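PDB 2YOC: pullulanase from Klebsiella oxytoca, which hydrolyses alpha-1,6-glucosidic linkages within pullulan and related branched alpha-glucans, and is exported through a type 2 secretion system. Local coordinates for residues S457-V462 / E939-R944; Y616-E621 / S698-R703; G718-R723 / V815-K820. One frame throughout, in Å; residues are numbered along the deposited sequence.

Contact 1: residues S457-V462 / E939-R944; sequences SGVTHV and ELTELR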
loop_
_atom_site.group_PDB
_atom_site.type_symbol
_atom_site.label_atom_id
_atom_site.label_comp_id
_atom_site.label_asym_id
_atom_site.label_seq_id
_atom_site.Cartn_x
_atom_site.Cartn_y
_atom_site.Cartn_z
ATOM N N SER B 457 9.377 38.528 22.209
ATOM C CA SER B 457 8.589 37.338 22.485
ATOM C C SER B 457 9.070 36.125 21.679
ATOM O O SER B 457 8.540 35.031 21.858
ATOM C CB SER B 457 7.100 37.607 22.250
ATOM O OG SER B 457 6.641 38.712 23.010
ATOM N N GLY B 458 10.054 36.310 20.803
ATOM C CA GLY B 458 10.577 35.172 20.053
ATOM C C GLY B 458 10.688 35.230 18.543
ATOM O O GLY B 458 11.076 34.234 17.940
ATOM N N VAL B 459 10.365 36.351 17.895
ATOM C CA VAL B 459 10.566 36.415 16.444
ATOM C C VAL B 459 12.056 36.752 16.254
ATOM O O VAL B 459 12.547 37.733 16.813
ATOM C CB VAL B 459 9.579 37.357 15.728
ATOM C CG1 VAL B 459 9.950 37.514 14.270
ATOM C CG2 VAL B 459 8.152 36.830 15.856
ATOM N N THR B 460 12.793 35.862 15.613
ATOM C CA THR B 460 14.244 35.992 15.520
ATOM C C THR B 460 14.750 36.657 14.248
ATOM O O THR B 460 15.787 37.324 14.274
ATOM C CB THR B 460 14.892 34.613 15.710
ATOM O OG1 THR B 460 14.668 33.811 14.545
ATOM C CG2 THR B 460 14.354 33.873 16.937
ATOM N N HIS B 461 14.057 36.448 13.124
ATOM C CA HIS B 461 14.510 36.940 11.837
ATOM C C HIS B 461 13.494 37.791 11.110
ATOM O O HIS B 461 12.308 37.473 11.148
ATOM C CB HIS B 461 14.879 35.737 10.931
ATOM C CG HIS B 461 16.159 35.061 11.284
ATOM N ND1 HIS B 461 16.374 34.530 12.531
ATOM C CD2 HIS B 461 17.221 34.779 10.508
ATOM C CE1 HIS B 461 17.578 33.997 12.495
ATOM N NE2 HIS B 461 18.118 34.113 11.293
ATOM N N VAL B 462 13.995 38.808 10.351
ATOM C CA VAL B 462 13.237 39.659 9.454
ATOM C C VAL B 462 13.622 39.267 8.017
ATOM O O VAL B 462 14.806 39.337 7.671
ATOM C CB VAL B 462 13.453 41.181 9.729
ATOM C CG1 VAL B 462 12.751 42.048 8.673
ATOM C CG2 VAL B 462 12.968 41.560 11.128
ATOM N N GLU B 939 2.469 34.406 22.688
ATOM C CA GLU B 939 2.415 33.202 23.531
ATOM C C GLU B 939 3.187 32.054 22.856
ATOM O O GLU B 939 4.133 31.530 23.440
ATOM C CB GLU B 939 0.950 32.793 23.754
ATOM C CG GLU B 939 0.667 32.051 25.053
ATOM C CD GLU B 939 -0.817 31.902 25.351
ATOM O OE1 GLU B 939 -1.483 32.940 25.574
ATOM O OE2 GLU B 939 -1.317 30.751 25.339
ATOM N N LEU B 940 2.815 31.739 21.591
ATOM C CA LEU B 940 3.360 30.682 20.748
ATOM C C LEU B 940 4.859 30.805 20.513
ATOM O O LEU B 940 5.575 29.797 20.572
ATOM C CB LEU B 940 2.605 30.643 19.408
ATOM C CG LEU B 940 1.141 30.190 19.403
ATOM C CD1 LEU B 940 0.593 30.210 17.995
ATOM C CD2 LEU B 940 0.978 28.776 19.935
ATOM N N THR B 941 5.337 32.032 20.235
ATOM C CA THR B 941 6.753 32.277 19.990
ATOM C C THR B 941 7.521 32.128 21.287
ATOM O O THR B 941 8.612 31.539 21.283
ATOM C CB THR B 941 7.007 33.630 19.259
ATOM O OG1 THR B 941 6.622 34.727 20.090
ATOM C CG2 THR B 941 6.344 33.719 17.879
ATOM N N GLU B 942 6.948 32.632 22.403
ATOM C CA GLU B 942 7.568 32.534 23.733
ATOM C C GLU B 942 7.785 31.064 24.084
ATOM O O GLU B 942 8.894 30.681 24.488
ATOM C CB GLU B 942 6.747 33.270 24.809
ATOM C CG GLU B 942 6.897 34.784 24.742
ATOM C CD GLU B 942 6.202 35.602 25.812
ATOM O OE1 GLU B 942 5.023 35.991 25.619
ATOM O OE2 GLU B 942 6.873 35.912 26.822
ATOM N N LEU B 943 6.752 30.235 23.831
ATOM C CA LEU B 943 6.783 28.789 24.027
ATOM C C LEU B 943 7.935 28.136 23.248
ATOM O O LEU B 943 8.729 27.407 23.844
ATOM C CB LEU B 943 5.435 28.163 23.636
ATOM C CG LEU B 943 4.267 28.456 24.587
ATOM C CD1 LEU B 943 2.948 28.134 23.938
ATOM C CD2 LEU B 943 4.415 27.722 25.896
ATOM N N ARG B 944 8.041 28.447 21.926
ATOM C CA ARG B 944 9.075 27.969 20.990
ATOM C C ARG B 944 10.465 28.208 21.568
ATOM O O ARG B 944 11.315 27.310 21.501
ATOM C CB ARG B 944 8.909 28.675 19.634
ATOM C CG ARG B 944 9.952 28.323 18.592
ATOM C CD ARG B 944 9.518 28.710 17.205
ATOM N NE ARG B 944 10.434 28.202 16.186
ATOM C CZ ARG B 944 10.305 27.038 15.555
ATOM N NH1 ARG B 944 9.284 26.235 15.829
ATOM N NH2 ARG B 944 11.194 26.673 14.634
#
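Thr941 holds OG1 between its backbone N and its carbonyl carbon (chi1 65°), and this turns the hydroxyl from the helix surface to Ser457, while Glu942, with CG anti to its carbonyl carbon (chi1 -76°), lays its methylene beside the same residue. The focus is one backbone oxygen. Thr941 OG1 donates to Ser457 O at 2.6 Å, approaching from above the carbonyl plane, 71° out of it. Gln938 O, one turn earlier in the helix, also pairs with this hydroxyl, so two carbonyls draw on its single proton. Glu942 CG lies 3.3 Å from Ser457 O and packs on Ser457 CB at 3.8 Å. The serine hydroxyl has partners of its own in Gln938 OE1 and Thr453 O. In the (beta/alpha)8 barrel of this glycosidase, the chain comes out of helix 446-457 and turns toward barrel strand 461-464, Gly458 being the first residue to leave helical angles, while helix 927-945 packs against the turn from outside. Gly458 makes the exit with positive phi, and Thr941 CB lies 4.0 Å from Gly458 CA. The other branch of the threonine serves the apolar side: Thr941 CG2 meets Val459 CG2 at 4.1 Å, with Met855 of helix 840-855 also touching Thr941.

Contact 2: residues Y616-E621 / S698-R703; sequences YQRLNE and SNQSDR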
loop_
_atom_site.group_PDB
_atom_site.type_symbol
_atom_site.label_atom_id
_atom_site.label_comp_id
_atom_site.label_asym_id
_atom_site.label_seq_id
_atom_site.Cartn_x
_atom_site.Cartn_y
_atom_site.Cartn_z
ATOM N N TYR B 616 23.428 34.627 -20.889
ATOM C CA TYR B 616 22.857 34.651 -19.550
ATOM C C TYR B 616 21.432 34.106 -19.447
ATOM O O TYR B 616 21.025 33.642 -18.381
ATOM C CB TYR B 616 22.991 36.050 -18.913
ATOM C CG TYR B 616 24.406 36.568 -18.756
ATOM C CD1 TYR B 616 25.194 36.183 -17.681
ATOM C CD2 TYR B 616 24.905 37.542 -19.609
ATOM C CE1 TYR B 616 26.475 36.701 -17.500
ATOM C CE2 TYR B 616 26.164 38.096 -19.413
ATOM C CZ TYR B 616 26.957 37.661 -18.365
ATOM O OH TYR B 616 28.200 38.219 -18.173
ATOM N N GLN B 617 20.683 34.143 -20.544
ATOM C CA GLN B 617 19.303 33.685 -20.571
ATOM C C GLN B 617 19.192 32.234 -21.017
ATOM O O GLN B 617 19.993 31.786 -21.855
ATOM C CB GLN B 617 18.495 34.570 -21.533
ATOM C CG GLN B 617 18.694 36.090 -21.360
ATOM C CD GLN B 617 18.106 36.658 -20.081
ATOM O OE1 GLN B 617 17.334 36.003 -19.365
ATOM N NE2 GLN B 617 18.428 37.912 -19.778
ATOM N N ARG B 618 18.172 31.510 -20.486
ATOM C CA ARG B 618 17.849 30.144 -20.907
ATOM C C ARG B 618 16.939 30.245 -22.159
ATOM O O ARG B 618 15.849 30.828 -22.100
ATOM C CB ARG B 618 17.181 29.331 -19.783
ATOM C CG ARG B 618 17.078 27.831 -20.133
ATOM C CD ARG B 618 16.522 26.936 -19.034
ATOM N NE ARG B 618 17.369 26.956 -17.848
ATOM C CZ ARG B 618 16.952 27.326 -16.641
ATOM N NH1 ARG B 618 15.684 27.668 -16.445
ATOM N NH2 ARG B 618 17.794 27.333 -15.613
ATOM N N LEU B 619 17.419 29.707 -23.289
ATOM C CA LEU B 619 16.740 29.735 -24.585
ATOM C C LEU B 619 16.154 28.388 -24.996
ATOM O O LEU B 619 16.725 27.324 -24.710
ATOM C CB LEU B 619 17.710 30.172 -25.690
ATOM C CG LEU B 619 18.622 31.352 -25.437
ATOM C CD1 LEU B 619 19.518 31.529 -26.601
ATOM C CD2 LEU B 619 17.840 32.624 -25.195
ATOM N N ASN B 620 15.037 28.450 -25.737
ATOM C CA ASN B 620 14.379 27.269 -26.288
ATOM C C ASN B 620 15.336 26.607 -27.307
ATOM O O ASN B 620 15.867 27.288 -28.188
ATOM C CB ASN B 620 13.084 27.691 -26.953
ATOM C CG ASN B 620 12.379 26.570 -27.635
ATOM O OD1 ASN B 620 12.672 26.232 -28.778
ATOM N ND2 ASN B 620 11.447 25.958 -26.933
ATOM N N GLU B 621 15.544 25.287 -27.161
ATOM C CA GLU B 621 16.430 24.404 -27.941
ATOM C C GLU B 621 16.308 24.488 -29.481
ATOM O O GLU B 621 17.255 24.110 -30.181
ATOM C CB GLU B 621 16.233 22.929 -27.504
ATOM C CG GLU B 621 16.470 22.615 -26.026
ATOM C CD GLU B 621 15.244 22.377 -25.152
ATOM O OE1 GLU B 621 14.240 23.117 -25.297
ATOM O OE2 GLU B 621 15.307 21.472 -24.287
ATOM N N SER B 698 10.738 22.445 -11.281
ATOM C CA SER B 698 10.850 23.530 -12.270
ATOM C C SER B 698 10.725 23.023 -13.660
ATOM O O SER B 698 10.597 23.828 -14.581
ATOM C CB SER B 698 12.214 24.203 -12.153
ATOM O OG SER B 698 13.289 23.301 -12.385
ATOM N N ASN B 699 10.826 21.694 -13.813
ATOM C CA ASN B 699 10.816 20.947 -15.061
ATOM C C ASN B 699 12.090 21.162 -15.834
ATOM O O ASN B 699 12.054 21.127 -17.072
ATOM C CB ASN B 699 9.577 21.230 -15.921
ATOM C CG ASN B 699 8.476 20.229 -15.695
ATOM O OD1 ASN B 699 7.711 20.307 -14.715
ATOM N ND2 ASN B 699 8.395 19.241 -16.584
ATOM N N GLN B 700 13.236 21.358 -15.118
ATOM C CA GLN B 700 14.529 21.535 -15.800
ATOM C C GLN B 700 15.441 20.323 -15.666
ATOM O O GLN B 700 16.622 20.401 -16.007
ATOM C CB GLN B 700 15.263 22.817 -15.347
ATOM C CG GLN B 700 14.524 24.155 -15.467
ATOM C CD GLN B 700 13.783 24.314 -16.734
ATOM O OE1 GLN B 700 14.341 24.250 -17.841
ATOM N NE2 GLN B 700 12.491 24.487 -16.579
ATOM N N SER B 701 14.899 19.207 -15.185
ATOM C CA SER B 701 15.627 17.947 -14.963
ATOM C C SER B 701 16.214 17.338 -16.229
ATOM O O SER B 701 17.161 16.552 -16.143
ATOM C CB SER B 701 14.758 16.950 -14.212
ATOM O OG SER B 701 14.214 17.573 -13.057
ATOM N N ASP B 702 15.700 17.758 -17.408
ATOM C CA ASP B 702 16.219 17.339 -18.711
ATOM C C ASP B 702 17.585 17.957 -18.925
ATOM O O ASP B 702 18.424 17.356 -19.617
ATOM C CB ASP B 702 15.272 17.732 -19.880
ATOM C CG ASP B 702 14.793 19.181 -19.934
ATOM O OD1 ASP B 702 14.313 19.696 -18.882
ATOM O OD2 ASP B 702 14.781 19.764 -21.053
ATOM N N ARG B 703 17.807 19.149 -18.304
ATOM C CA ARG B 703 19.019 19.969 -18.426
ATOM C C ARG B 703 20.087 19.774 -17.359
ATOM O O ARG B 703 21.280 19.885 -17.683
ATOM C CB ARG B 703 18.663 21.455 -18.548
ATOM C CG ARG B 703 17.878 21.764 -19.798
ATOM C CD ARG B 703 17.029 22.971 -19.552
ATOM N NE ARG B 703 16.527 23.575 -20.789
ATOM C CZ ARG B 703 17.240 24.381 -21.569
ATOM N NH1 ARG B 703 18.510 24.632 -21.293
ATOM N NH2 ARG B 703 16.687 24.936 -22.637
#
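Arg618 crosses over the guanidinium of Arg703. From CB outward, the Arg618 side chain leaves the backbone toward the 698-703 segment, with CG anti to the backbone N (chi1 -169°). CG lies 3.7 Å from Arg703 CZ, and CD stands over the centre of that guanidinium, 3.6 Å above its plane, so that methylenes rather than a second charge rest on the flat group. CD also meets Gln700 OE1 at 3.7 Å. A bend at chi3 (-62°) then turns NE aside, where it is engaged in a salt bridge with Glu638 OE2. Beyond it, the Arg618 guanidinium receives Gln700 CG over one face, toward the rim, with NH1 the nearest atom at 3.8 Å; the guanidinium and amide planes are only 14° apart. NH2 finishes on Tyr669 O. The Gln700 amide is steadied from its own segment, NE2 donating to Ser698 O at 2.8 Å.

Arg703 reaches onward at its edge, where NH2 makes a weak hydrogen bond to Leu619 O (3.2 Å). Glu621 approaches this arginine tip to tip but stops short of a salt bridge. Glu621 OE2 also faces Asp702 OD2 at 3.7 Å, a pairing of like charges that a calcium ion beside the Asp702 side chain may help to offset.

Both segments are loops: 616-621 runs between helix 608-611 and strand 633-634, bonding through its backbone to Asp634, and 698-703 follows barrel strand 690-693. Gln267 of strand 260-267 and His168 of strand 167-169 take up the carbonyls of Asn620 and Glu621, joining the barrel loops to the N2 domain.

Contact 3: residues G718-R723 / V815-K820; sequences GTFSDR and VNYVSK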
loop_
_atom_site.group_PDB
_atom_site.type_symbol
_atom_site.label_atom_id
_atom_site.label_comp_id
_atom_site.label_asym_id
_atom_site.label_seq_id
_atom_site.Cartn_x
_atom_site.Cartn_y
_atom_site.Cartn_z
ATOM N N GLY B 718 17.929 24.637 2.833
ATOM C CA GLY B 718 16.544 24.479 3.243
ATOM C C GLY B 718 15.603 24.775 2.104
ATOM O O GLY B 718 15.955 25.494 1.160
ATOM N N THR B 719 14.398 24.210 2.180
ATOM C CA THR B 719 13.317 24.433 1.212
ATOM C C THR B 719 12.019 24.657 1.957
ATOM O O THR B 719 11.863 24.148 3.069
ATOM C CB THR B 719 13.146 23.252 0.271
ATOM O OG1 THR B 719 13.192 22.045 1.025
ATOM C CG2 THR B 719 14.161 23.237 -0.827
ATOM N N PHE B 720 11.089 25.410 1.346
ATOM C CA PHE B 720 9.773 25.624 1.928
ATOM C C PHE B 720 9.019 24.317 1.790
ATOM O O PHE B 720 9.114 23.648 0.744
ATOM C CB PHE B 720 8.990 26.748 1.204
ATOM C CG PHE B 720 9.350 28.159 1.590
ATOM C CD1 PHE B 720 8.728 28.782 2.667
ATOM C CD2 PHE B 720 10.313 28.869 0.879
ATOM C CE1 PHE B 720 9.071 30.096 3.030
ATOM C CE2 PHE B 720 10.655 30.181 1.241
ATOM C CZ PHE B 720 10.023 30.792 2.304
ATOM N N SER B 721 8.312 23.927 2.863
ATOM C CA SER B 721 7.494 22.720 2.838
ATOM C C SER B 721 6.031 23.091 2.669
ATOM O O SER B 721 5.446 23.831 3.483
ATOM C CB SER B 721 7.710 21.852 4.062
ATOM O OG SER B 721 6.920 20.680 3.963
ATOM N N ASP B 722 5.470 22.598 1.564
ATOM C CA ASP B 722 4.097 22.779 1.133
ATOM C C ASP B 722 3.188 21.708 1.748
ATOM O O ASP B 722 1.967 21.842 1.689
ATOM C CB ASP B 722 4.032 22.760 -0.410
ATOM C CG ASP B 722 4.768 21.646 -1.143
ATOM O OD1 ASP B 722 5.659 21.014 -0.535
ATOM O OD2 ASP B 722 4.506 21.460 -2.349
ATOM N N ARG B 723 3.785 20.667 2.352
ATOM C CA ARG B 723 3.070 19.557 2.955
ATOM C C ARG B 723 2.214 19.971 4.124
ATOM O O ARG B 723 1.010 19.725 4.099
ATOM C CB ARG B 723 4.021 18.436 3.369
ATOM C CG ARG B 723 4.459 17.551 2.227
ATOM C CD ARG B 723 5.654 18.137 1.570
ATOM N NE ARG B 723 6.352 17.179 0.740
ATOM C CZ ARG B 723 6.625 17.386 -0.534
ATOM N NH1 ARG B 723 6.232 18.502 -1.129
ATOM N NH2 ARG B 723 7.308 16.489 -1.223
ATOM N N VAL B 815 11.244 24.535 5.913
ATOM C CA VAL B 815 10.618 25.771 6.372
ATOM C C VAL B 815 9.084 25.597 6.319
ATOM O O VAL B 815 8.494 25.506 5.232
ATOM C CB VAL B 815 11.103 27.024 5.605
ATOM C CG1 VAL B 815 10.352 28.260 6.059
ATOM C CG2 VAL B 815 12.611 27.232 5.778
ATOM N N ASN B 816 8.447 25.514 7.498
ATOM C CA ASN B 816 6.997 25.386 7.619
ATOM C C ASN B 816 6.344 26.765 7.674
ATOM O O ASN B 816 6.908 27.726 8.223
ATOM C CB ASN B 816 6.617 24.541 8.835
ATOM C CG ASN B 816 6.722 23.060 8.581
ATOM O OD1 ASN B 816 6.337 22.544 7.508
ATOM N ND2 ASN B 816 7.227 22.341 9.576
ATOM N N TYR B 817 5.162 26.867 7.074
ATOM C CA TYR B 817 4.426 28.119 7.016
ATOM C C TYR B 817 2.967 27.896 6.701
ATOM O O TYR B 817 2.601 26.850 6.155
ATOM C CB TYR B 817 5.072 29.097 6.015
ATOM C CG TYR B 817 4.935 28.741 4.552
ATOM C CD1 TYR B 817 5.483 27.564 4.041
ATOM C CD2 TYR B 817 4.360 29.633 3.651
ATOM C CE1 TYR B 817 5.383 27.249 2.685
ATOM C CE2 TYR B 817 4.271 29.338 2.290
ATOM C CZ TYR B 817 4.800 28.153 1.806
ATOM O OH TYR B 817 4.694 27.881 0.451
ATOM N N VAL B 818 2.126 28.871 7.079
ATOM C CA VAL B 818 0.688 28.818 6.800
ATOM C C VAL B 818 0.206 30.121 6.156
ATOM O O VAL B 818 -0.980 30.284 5.882
ATOM C CB VAL B 818 -0.193 28.311 7.983
ATOM C CG1 VAL B 818 -0.132 26.794 8.095
ATOM C CG2 VAL B 818 0.182 28.972 9.309
ATOM N N SER B 819 1.147 31.054 5.933
ATOM C CA SER B 819 0.915 32.331 5.277
ATOM C C SER B 819 2.233 32.845 4.743
ATOM O O SER B 819 3.267 32.544 5.319
ATOM C CB SER B 819 0.275 33.346 6.216
ATOM O OG SER B 819 -0.720 34.102 5.535
ATOM N N LYS B 820 2.189 33.567 3.610
ATOM C CA LYS B 820 3.312 34.117 2.863
ATOM C C LYS B 820 2.725 35.222 1.999
ATOM O O LYS B 820 1.505 35.290 1.883
ATOM C CB LYS B 820 3.906 33.005 1.984
ATOM C CG LYS B 820 5.343 33.241 1.518
ATOM C CD LYS B 820 5.740 32.213 0.497
ATOM C CE LYS B 820 7.212 32.154 0.291
ATOM N NZ LYS B 820 7.562 31.128 -0.732
HETATM O O HOH W 1 5.937 20.289 6.339
#
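Val815 N donates to Thr719 O at 2.9 Å, the first of two backbone bonds between the segments; in the second, Ser721 N returns to Val815 O, also at 2.9 Å and almost straight (177°). Val815 thus spends both its N-H and its carbonyl on the 718-723 segment.

Polar side chains are met in other ways. A water bridges Ser721 OG and Asn816 OD1, 2.6 Å from each, and donates to the amide oxygen; Asn816 ND2 goes to Gly775 O. Thr719 OG1 pairs with Tyr807 OH, and Tyr817 OH with Arg725 NH1. Lys820 NZ forms a salt bridge with Glu694, yet it also stands over the centre of the Phe720 ring, 3.8 Å from the centroid, a cation-pi contact that probably adds to the salt bridge. The lysine arrives with an extended chain, Lys820 CE 3.7 Å from Phe720 CZ.

Phe720 offers its edge to the face of Tyr817 in a T-shaped pair, centroids 5.1 Å apart and planes at 68°, and Val815 CG1 lies alongside its CE1. Onward bonds from Gly718 to Phe691 and from Asn816 to Ile860 carry the hydrogen bonding to the strands on either side, the continuous parallel pairing of a closed (beta/alpha)8 barrel, here between its sixth and seventh strands.

All three contacts are largely buried, but they sit at different places in and around one barrel. Contacts 1 and 3 reach the same parallel sheet, their centres about 17 Å apart: contact 3 joins two of its strands directly, whereas contact 1 meets the turn leading into another strand from a helix outside. Contact 2, centred about 40 Å from contact 1 and 26 Å from contact 3, ties loops together and borders the N2 domain. Chemistry follows place. Backbone pairing and aromatic packing dominate within the barrel wall, a side-chain hydroxyl bonded to a backbone carbonyl marks the periphery, and the loops rely on an arginine methylene laid over another arginine's guanidinium and on crowded charges.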